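Local coordinates for protein QdtA (Thermoanaerobacterium thermosaccharolyticum, PDB 4ZU5) that has a cupin-type beta fold, belongs to the WxcM-like family and holds thymidine in a pocket, at residues F31-V36 with L109-E114; H57-C62 with G88-P93; H51-L56 with V95-F100. All coordinates share one frame; numbering follows the deposited sequence.

Contact 1 (F31-V36 with L109-E114)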
# COMPACT_ATOMS: atom_id res chain seq x y z
N PHE A 31 6.91 8.92 -9.62
CA PHE A 31 8.16 8.17 -9.41
C PHE A 31 7.90 6.66 -9.43
O PHE A 31 6.75 6.27 -9.35
CB PHE A 31 8.84 8.60 -8.09
CG PHE A 31 7.96 8.52 -6.87
CD1 PHE A 31 7.83 7.35 -6.15
CD2 PHE A 31 7.34 9.66 -6.36
CE1 PHE A 31 7.07 7.30 -5.00
CE2 PHE A 31 6.60 9.62 -5.22
CZ PHE A 31 6.42 8.44 -4.55
N ASP A 32 8.92 5.84 -9.57
CA ASP A 32 8.76 4.38 -9.42
C ASP A 32 8.75 4.07 -7.95
O ASP A 32 9.52 4.64 -7.16
CB ASP A 32 9.94 3.59 -9.99
CG ASP A 32 9.96 3.56 -11.50
OD1 ASP A 32 9.01 2.99 -12.08
OD2 ASP A 32 10.93 4.11 -12.06
N ILE A 33 7.95 3.09 -7.59
CA ILE A 33 7.83 2.65 -6.21
C ILE A 33 8.95 1.63 -5.89
O ILE A 33 8.92 0.47 -6.36
CB ILE A 33 6.46 1.99 -5.98
CG1 ILE A 33 5.31 2.89 -6.47
CG2 ILE A 33 6.30 1.59 -4.53
CD1 ILE A 33 3.98 2.18 -6.61
N LYS A 34 9.92 2.06 -5.10
CA LYS A 34 11.01 1.17 -4.68
C LYS A 34 10.65 0.52 -3.35
O LYS A 34 11.18 -0.53 -2.99
CB LYS A 34 12.36 1.89 -4.58
CG LYS A 34 12.80 2.58 -5.86
CD LYS A 34 13.79 1.73 -6.63
CE LYS A 34 14.64 2.58 -7.58
NZ LYS A 34 13.80 3.08 -8.71
N ARG A 35 9.75 1.17 -2.60
CA ARG A 35 9.45 0.76 -1.25
C ARG A 35 8.06 1.19 -0.82
O ARG A 35 7.63 2.25 -1.21
CB ARG A 35 10.42 1.44 -0.30
CG ARG A 35 10.00 1.26 1.16
CD ARG A 35 11.11 1.66 2.11
NE ARG A 35 11.75 2.89 1.66
CZ ARG A 35 11.91 3.94 2.45
NH1 ARG A 35 12.54 5.04 2.00
NH2 ARG A 35 11.52 3.83 3.73
N VAL A 36 7.38 0.36 -0.04
CA VAL A 36 6.15 0.78 0.60
C VAL A 36 6.28 0.44 2.07
O VAL A 36 7.09 -0.41 2.48
CB VAL A 36 4.86 0.18 0.05
CG1 VAL A 36 4.66 0.32 -1.45
CG2 VAL A 36 4.75 -1.26 0.45
N LEU A 109 -0.65 4.30 4.45
CA LEU A 109 0.24 3.67 3.50
C LEU A 109 1.18 4.74 2.96
O LEU A 109 0.74 5.85 2.66
CB LEU A 109 -0.56 3.11 2.34
CG LEU A 109 0.25 2.57 1.18
CD1 LEU A 109 0.96 1.31 1.67
CD2 LEU A 109 -0.69 2.22 0.03
N VAL A 110 2.45 4.40 2.82
CA VAL A 110 3.40 5.32 2.24
C VAL A 110 4.07 4.61 1.07
O VAL A 110 4.53 3.50 1.21
CB VAL A 110 4.45 5.74 3.28
CG1 VAL A 110 5.50 6.69 2.69
CG2 VAL A 110 3.73 6.33 4.51
N LEU A 111 4.09 5.26 -0.08
CA LEU A 111 4.87 4.84 -1.23
C LEU A 111 6.10 5.74 -1.34
O LEU A 111 6.01 6.93 -1.16
CB LEU A 111 4.06 5.01 -2.51
CG LEU A 111 2.61 4.54 -2.44
CD1 LEU A 111 1.83 4.87 -3.72
CD2 LEU A 111 2.48 3.09 -2.06
N ALA A 112 7.27 5.17 -1.61
CA ALA A 112 8.54 5.86 -1.49
C ALA A 112 9.36 5.60 -2.73
O ALA A 112 9.35 4.48 -3.24
CB ALA A 112 9.31 5.36 -0.27
N SER A 113 10.05 6.64 -3.17
CA SER A 113 10.85 6.64 -4.40
C SER A 113 12.25 5.98 -4.28
O SER A 113 12.90 5.77 -5.29
CB SER A 113 11.04 8.07 -4.93
OG SER A 113 11.94 8.84 -4.15
N GLU A 114 12.68 5.66 -3.07
CA GLU A 114 13.95 4.99 -2.87
C GLU A 114 13.90 3.98 -1.78
O GLU A 114 13.11 4.04 -0.86
CB GLU A 114 15.04 6.00 -2.50
CG GLU A 114 15.26 7.07 -3.54
CD GLU A 114 15.85 6.57 -4.83
OE1 GLU A 114 16.30 5.39 -4.92
OE2 GLU A 114 15.85 7.41 -5.76
O HOH W 1 11.82 5.94 -8.03
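Arg35 turns the edge of its guanidinium to the backbone carbonyl of Glu114. Its NE lies 3.1 Å from Glu114 O, and its NH1 meets the same oxygen at 3.1 Å. The grip is side-on, and the oxygen sits only 2° out of the guanidinium plane. A bend at chi3 (42°) brings NE to this place. Ala112 CB lies over one face of the guanidinium, 4.0 Å from Arg35 NH1. The antiparallel pairing is broken by a classic beta bulge, where Lys34 and Arg35 both face Ala112. Lys34 N donates to Ala112 O at 3.1 Å, while the bond from Arg35 N to that oxygen is weak. On the other face of the sheet Val36 and Leu111 lie side by side, pointing the same way, with Val36 CG1 3.6 Å from Leu111 CD2. The Phe31 ring receives Ser113 CB over one face, 3.9 Å from its centroid, and Leu111 O near its rim. Ser113 OG is held by His57 N. A water donates to both Asp32 O and Ser113 O. Arg35 and Val36 also pair with a strand of the second subunit, continuing the sheet across the interface. Within this contact the guanidinium binds a neutral carbonyl, not a carboxylate. The two-nitrogen grip should limit rotation of the guanidinium next to bound thymidine.

Contact 2 (H57-C62 with G88-P93)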
# COMPACT_ATOMS: atom_id res chain seq x y z
N HIS A 57 11.10 11.04 -2.26
CA HIS A 57 9.79 11.55 -2.63
C HIS A 57 8.87 10.45 -2.13
O HIS A 57 9.23 9.28 -2.19
CB HIS A 57 9.68 11.79 -4.15
CG HIS A 57 10.59 12.86 -4.67
ND1 HIS A 57 10.17 14.13 -4.99
CD2 HIS A 57 11.90 12.81 -4.99
CE1 HIS A 57 11.21 14.85 -5.38
NE2 HIS A 57 12.28 14.07 -5.37
N GLN A 58 7.73 10.85 -1.56
CA GLN A 58 6.79 9.94 -0.94
C GLN A 58 5.40 10.39 -1.28
O GLN A 58 5.16 11.59 -1.51
CB GLN A 58 6.94 10.11 0.57
CG GLN A 58 8.23 9.55 1.12
CD GLN A 58 8.14 9.41 2.64
OE1 GLN A 58 7.52 10.22 3.33
NE2 GLN A 58 8.71 8.35 3.16
N VAL A 59 4.46 9.45 -1.20
CA VAL A 59 3.05 9.72 -1.22
C VAL A 59 2.43 9.00 -0.04
O VAL A 59 2.59 7.81 0.10
CB VAL A 59 2.43 9.27 -2.54
CG1 VAL A 59 0.92 9.32 -2.54
CG2 VAL A 59 2.96 10.15 -3.67
N LEU A 60 1.67 9.73 0.75
CA LEU A 60 0.98 9.16 1.89
C LEU A 60 -0.49 8.99 1.57
O LEU A 60 -1.14 9.87 0.99
CB LEU A 60 1.12 10.09 3.12
CG LEU A 60 2.40 10.07 3.95
CD1 LEU A 60 3.66 10.26 3.10
CD2 LEU A 60 2.40 11.12 5.04
N ILE A 61 -1.08 7.89 2.01
CA ILE A 61 -2.51 7.62 1.74
C ILE A 61 -3.14 6.94 2.94
O ILE A 61 -2.60 5.96 3.47
CB ILE A 61 -2.71 6.67 0.51
CG1 ILE A 61 -1.80 7.07 -0.64
CG2 ILE A 61 -4.17 6.61 0.06
CD1 ILE A 61 -1.33 5.90 -1.47
N CYS A 62 -4.30 7.44 3.36
CA CYS A 62 -5.01 6.85 4.50
C CYS A 62 -6.10 5.95 3.99
O CYS A 62 -7.01 6.41 3.29
CB CYS A 62 -5.57 7.96 5.37
SG CYS A 62 -6.58 7.20 6.67
N GLY A 88 -3.95 10.93 -2.38
CA GLY A 88 -2.61 10.81 -1.82
C GLY A 88 -2.00 12.17 -1.53
O GLY A 88 -2.26 13.15 -2.26
N LEU A 89 -1.13 12.19 -0.53
CA LEU A 89 -0.38 13.40 -0.17
C LEU A 89 1.05 13.17 -0.60
O LEU A 89 1.80 12.40 0.00
CB LEU A 89 -0.50 13.70 1.33
CG LEU A 89 0.28 14.92 1.84
CD1 LEU A 89 -0.41 16.15 1.31
CD2 LEU A 89 0.25 14.89 3.35
N TYR A 90 1.43 13.89 -1.64
CA TYR A 90 2.81 13.89 -2.11
C TYR A 90 3.61 14.83 -1.27
O TYR A 90 3.23 16.00 -1.06
CB TYR A 90 2.88 14.42 -3.54
CG TYR A 90 4.28 14.74 -4.03
CD1 TYR A 90 5.21 13.75 -4.28
CD2 TYR A 90 4.71 16.04 -4.15
CE1 TYR A 90 6.53 14.08 -4.61
CE2 TYR A 90 6.00 16.37 -4.50
CZ TYR A 90 6.91 15.38 -4.77
OH TYR A 90 8.21 15.77 -5.13
N ILE A 91 4.75 14.34 -0.83
CA ILE A 91 5.67 15.14 -0.05
C ILE A 91 7.05 15.00 -0.62
O ILE A 91 7.65 13.95 -0.55
CB ILE A 91 5.73 14.73 1.45
CG1 ILE A 91 4.34 14.80 2.06
CG2 ILE A 91 6.69 15.63 2.22
CD1 ILE A 91 4.24 14.19 3.45
N GLY A 92 7.58 16.10 -1.10
CA GLY A 92 8.92 16.17 -1.61
C GLY A 92 10.00 16.48 -0.58
O GLY A 92 9.77 16.34 0.60
N PRO A 93 11.21 16.76 -1.06
CA PRO A 93 12.37 16.97 -0.19
C PRO A 93 12.21 18.19 0.70
O PRO A 93 11.56 19.19 0.32
CB PRO A 93 13.49 17.20 -1.19
CG PRO A 93 13.13 16.25 -2.28
CD PRO A 93 11.65 16.53 -2.45
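Tyr90 CG stands anti to the backbone N (chi1 168°), and His57 CG stands anti to its carbonyl carbon (chi1 -65°). The two side chains lie side by side, pointing the same way, and their rings meet rim to rim with neither over the other's face. The ring planes are only 15° apart. Tyr90 OH sits at the edge of the imidazole, 2.6 Å from His57 ND1, in a short hydrogen bond in which either atom could be the donor. Pro93 crosses the histidine obliquely, with Pro93 CD over one ring face and 3.4 Å from His57 CE1. Val59 CG2 lies at the edge of the Tyr90 ring. Val59 CG1, the other branch, rests 3.9 Å from Gly88 CA.

The backbones form regular antiparallel pairs. Gln58 and Ile91 exchange two bonds, as do Leu60 and Leu89. Leu60, Leu89 and Ile91 share one face with Gln58, and Leu60 CD2 meets Ile91 CD1 at 3.9 Å. This face looks into the space between the two sheets of the cupin fold, where leucine and isoleucine side chains pack beside a buried polar pair. Gln58 OE1 accepts from Arg97 NH1, and Gln58 NE2 bonds Tyr37 OH. The buried amide is thus satisfied at both ends, while the histidine-tyrosine bond probably helps hold the two rings nearly coplanar.

Contact 3 (H51-L56 with V95-F100); sequences HSHKKL and VWREMF. Unlike the reference sequence in segment 51-56: Ser52 (reference Ala). Unlike the reference sequence in segment 95-100: Val95 (reference Leu).
Val95 O is gripped from both segments. Arg97 NH2 donates to it at 2.9 Å with an N-H...O angle of 162°, and the oxygen lies close to the guanidinium plane. Arg97 NE adds a weak bond, and Ser52 OG another weak one, at 2.8 Å from Val95 O. Ser52 and Val95 both differ from the reference sequence. The setting is an antiparallel strand pair, 47-53 with 96-100, in one of the two main sheets of the cupin fold. His51 and Arg97 form its hydrogen-bonded pair. Arg97 N reaches His51 O at 3.0 Å, while the return bond from His51 N to Arg97 O is weak.

On the same face the two side chains cross. Arg97 CG lies between its backbone N and carbonyl carbon (chi1 88°), and the chain then bends at chi2 and chi3. Arg97 CD comes over one face of the His51 ring, 4.0 Å from the centroid, in a CH-pi contact. His51 CD2 in turn lies over a face of the guanidinium, offset toward its rim. His53 offers its ring edge instead, with Arg97 NH2 4.0 Å from His53 CD2 and the two flat groups 73° apart. His53 ND1 is bonded to Asp120 O. Tyr121, which belongs to the thymidine pocket, meets the rings of both histidines.

Trp96, next to Arg97 in the strand, lays its ring over the backbone of His51, with His51 CA 3.8 Å from Trp96 CZ3. Glu98 OE1 forms a salt bridge with Arg70. Its second oxygen, OE2, accepts from Trp96 NE1 at 2.9 Å, on the anti side of the carboxylate.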
# COMPACT_ATOMS: atom_id res chain seq x y z
N HIS A 51 10.38 13.96 11.14
CA HIS A 51 11.53 13.81 10.26
C HIS A 51 11.29 14.46 8.92
O HIS A 51 10.19 14.94 8.62
CB HIS A 51 11.91 12.32 10.12
CG HIS A 51 10.95 11.52 9.30
ND1 HIS A 51 9.87 10.87 9.85
CD2 HIS A 51 10.88 11.32 7.96
CE1 HIS A 51 9.16 10.30 8.88
NE2 HIS A 51 9.75 10.57 7.73
N SER A 52 12.38 14.59 8.18
CA SER A 52 12.36 15.01 6.81
C SER A 52 13.37 14.21 5.97
O SER A 52 14.03 13.28 6.47
CB SER A 52 12.67 16.50 6.72
OG SER A 52 12.50 16.99 5.38
N HIS A 53 13.50 14.55 4.69
CA HIS A 53 14.51 13.95 3.82
C HIS A 53 15.06 14.94 2.86
O HIS A 53 14.35 15.88 2.49
CB HIS A 53 13.85 12.90 2.95
CG HIS A 53 13.18 11.84 3.74
ND1 HIS A 53 13.85 10.73 4.18
CD2 HIS A 53 11.93 11.76 4.24
CE1 HIS A 53 13.02 9.95 4.86
NE2 HIS A 53 11.84 10.56 4.90
N LYS A 54 16.24 14.66 2.35
CA LYS A 54 16.80 15.51 1.28
C LYS A 54 16.48 15.02 -0.13
O LYS A 54 16.39 15.82 -1.06
CB LYS A 54 18.33 15.63 1.39
CG LYS A 54 18.91 16.06 2.74
CD LYS A 54 19.31 14.88 3.66
CE LYS A 54 20.78 14.45 3.59
NZ LYS A 54 21.65 15.35 4.40
N LYS A 55 16.35 13.72 -0.34
CA LYS A 55 16.28 13.21 -1.73
C LYS A 55 15.02 12.35 -2.02
O LYS A 55 14.71 12.05 -3.16
CB LYS A 55 17.54 12.37 -2.00
CG LYS A 55 18.76 13.26 -2.25
CD LYS A 55 20.10 12.64 -1.90
CE LYS A 55 20.08 11.12 -1.98
NZ LYS A 55 21.47 10.56 -2.01
N LEU A 56 14.36 11.91 -0.99
CA LEU A 56 13.24 11.00 -1.08
C LEU A 56 11.94 11.72 -1.47
O LEU A 56 11.66 12.81 -0.99
CB LEU A 56 13.08 10.34 0.28
CG LEU A 56 12.02 9.25 0.38
CD1 LEU A 56 12.41 8.08 -0.53
CD2 LEU A 56 11.80 8.74 1.79
N VAL A 95 10.64 18.76 3.54
CA VAL A 95 9.46 19.10 4.26
C VAL A 95 9.46 18.27 5.53
O VAL A 95 9.69 17.08 5.47
CB VAL A 95 8.23 18.74 3.44
CG1 VAL A 95 6.96 18.93 4.25
CG2 VAL A 95 8.16 19.60 2.16
N TRP A 96 9.25 18.90 6.69
CA TRP A 96 9.22 18.19 7.97
C TRP A 96 7.82 17.71 8.19
O TRP A 96 6.83 18.46 8.00
CB TRP A 96 9.65 19.15 9.12
CG TRP A 96 9.69 18.58 10.52
CD1 TRP A 96 8.67 18.59 11.42
CD2 TRP A 96 10.79 17.97 11.19
NE1 TRP A 96 9.06 18.00 12.60
CE2 TRP A 96 10.35 17.62 12.49
CE3 TRP A 96 12.07 17.62 10.82
CZ2 TRP A 96 11.17 16.96 13.41
CZ3 TRP A 96 12.89 17.03 11.75
CH2 TRP A 96 12.42 16.66 13.02
N ARG A 97 7.67 16.50 8.68
CA ARG A 97 6.33 16.07 9.00
C ARG A 97 6.17 15.29 10.28
O ARG A 97 7.10 14.63 10.75
CB ARG A 97 5.67 15.35 7.83
CG ARG A 97 5.91 13.86 7.77
CD ARG A 97 7.40 13.60 7.71
NE ARG A 97 8.10 14.28 6.62
CZ ARG A 97 8.28 13.75 5.41
NH1 ARG A 97 7.76 12.56 5.13
NH2 ARG A 97 9.00 14.40 4.50
N GLU A 98 4.97 15.42 10.82
CA GLU A 98 4.47 14.66 11.98
C GLU A 98 3.05 14.19 11.68
O GLU A 98 2.30 14.80 10.91
CB GLU A 98 4.49 15.59 13.20
CG GLU A 98 5.88 16.12 13.53
CD GLU A 98 5.89 17.33 14.43
OE1 GLU A 98 4.81 17.64 14.95
OE2 GLU A 98 6.97 17.92 14.59
N MET A 99 2.66 13.08 12.28
CA MET A 99 1.36 12.53 12.05
C MET A 99 0.66 12.25 13.38
O MET A 99 1.30 11.78 14.31
CB MET A 99 1.50 11.21 11.29
CG MET A 99 2.16 11.30 9.92
SD MET A 99 3.91 11.04 9.97
CE MET A 99 3.91 9.26 9.80
N PHE A 100 -0.63 12.51 13.44
CA PHE A 100 -1.35 12.46 14.73
C PHE A 100 -2.85 12.31 14.55
O PHE A 100 -3.36 12.35 13.42
CB PHE A 100 -0.94 13.69 15.57
CG PHE A 100 -1.51 14.98 15.05
CD1 PHE A 100 -2.71 15.48 15.54
CD2 PHE A 100 -0.87 15.68 14.05
CE1 PHE A 100 -3.25 16.67 15.08
CE2 PHE A 100 -1.40 16.87 13.57
CZ PHE A 100 -2.61 17.34 14.06

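How the contacts relate
Contacts 1 and 2 belong to one antiparallel sheet, in which strands 107-112 and 58-64 are neighbours. Their centres are about 9 Å apart. Leu109 N lies 2.7 Å from Ile61 O, and Ser113 N lies 2.9 Å from His57 O, both probable hydrogen bonds. Contact 3 lies in the other main sheet, its centre about 10 Å from that of contact 2 and about 14 Å from that of contact 1. Ile91 CG2 packs 3.5 Å from Arg97 NH2, joining contacts 2 and 3. Leu56 CD2 lies 3.8 Å from Arg35 NH1, which joins contact 3 to contact 1. Arg35 lines the thymidine pocket, with Tyr121 beside contact 3. The side chains of Gln58 and His51 are about 7 Å from thymidine.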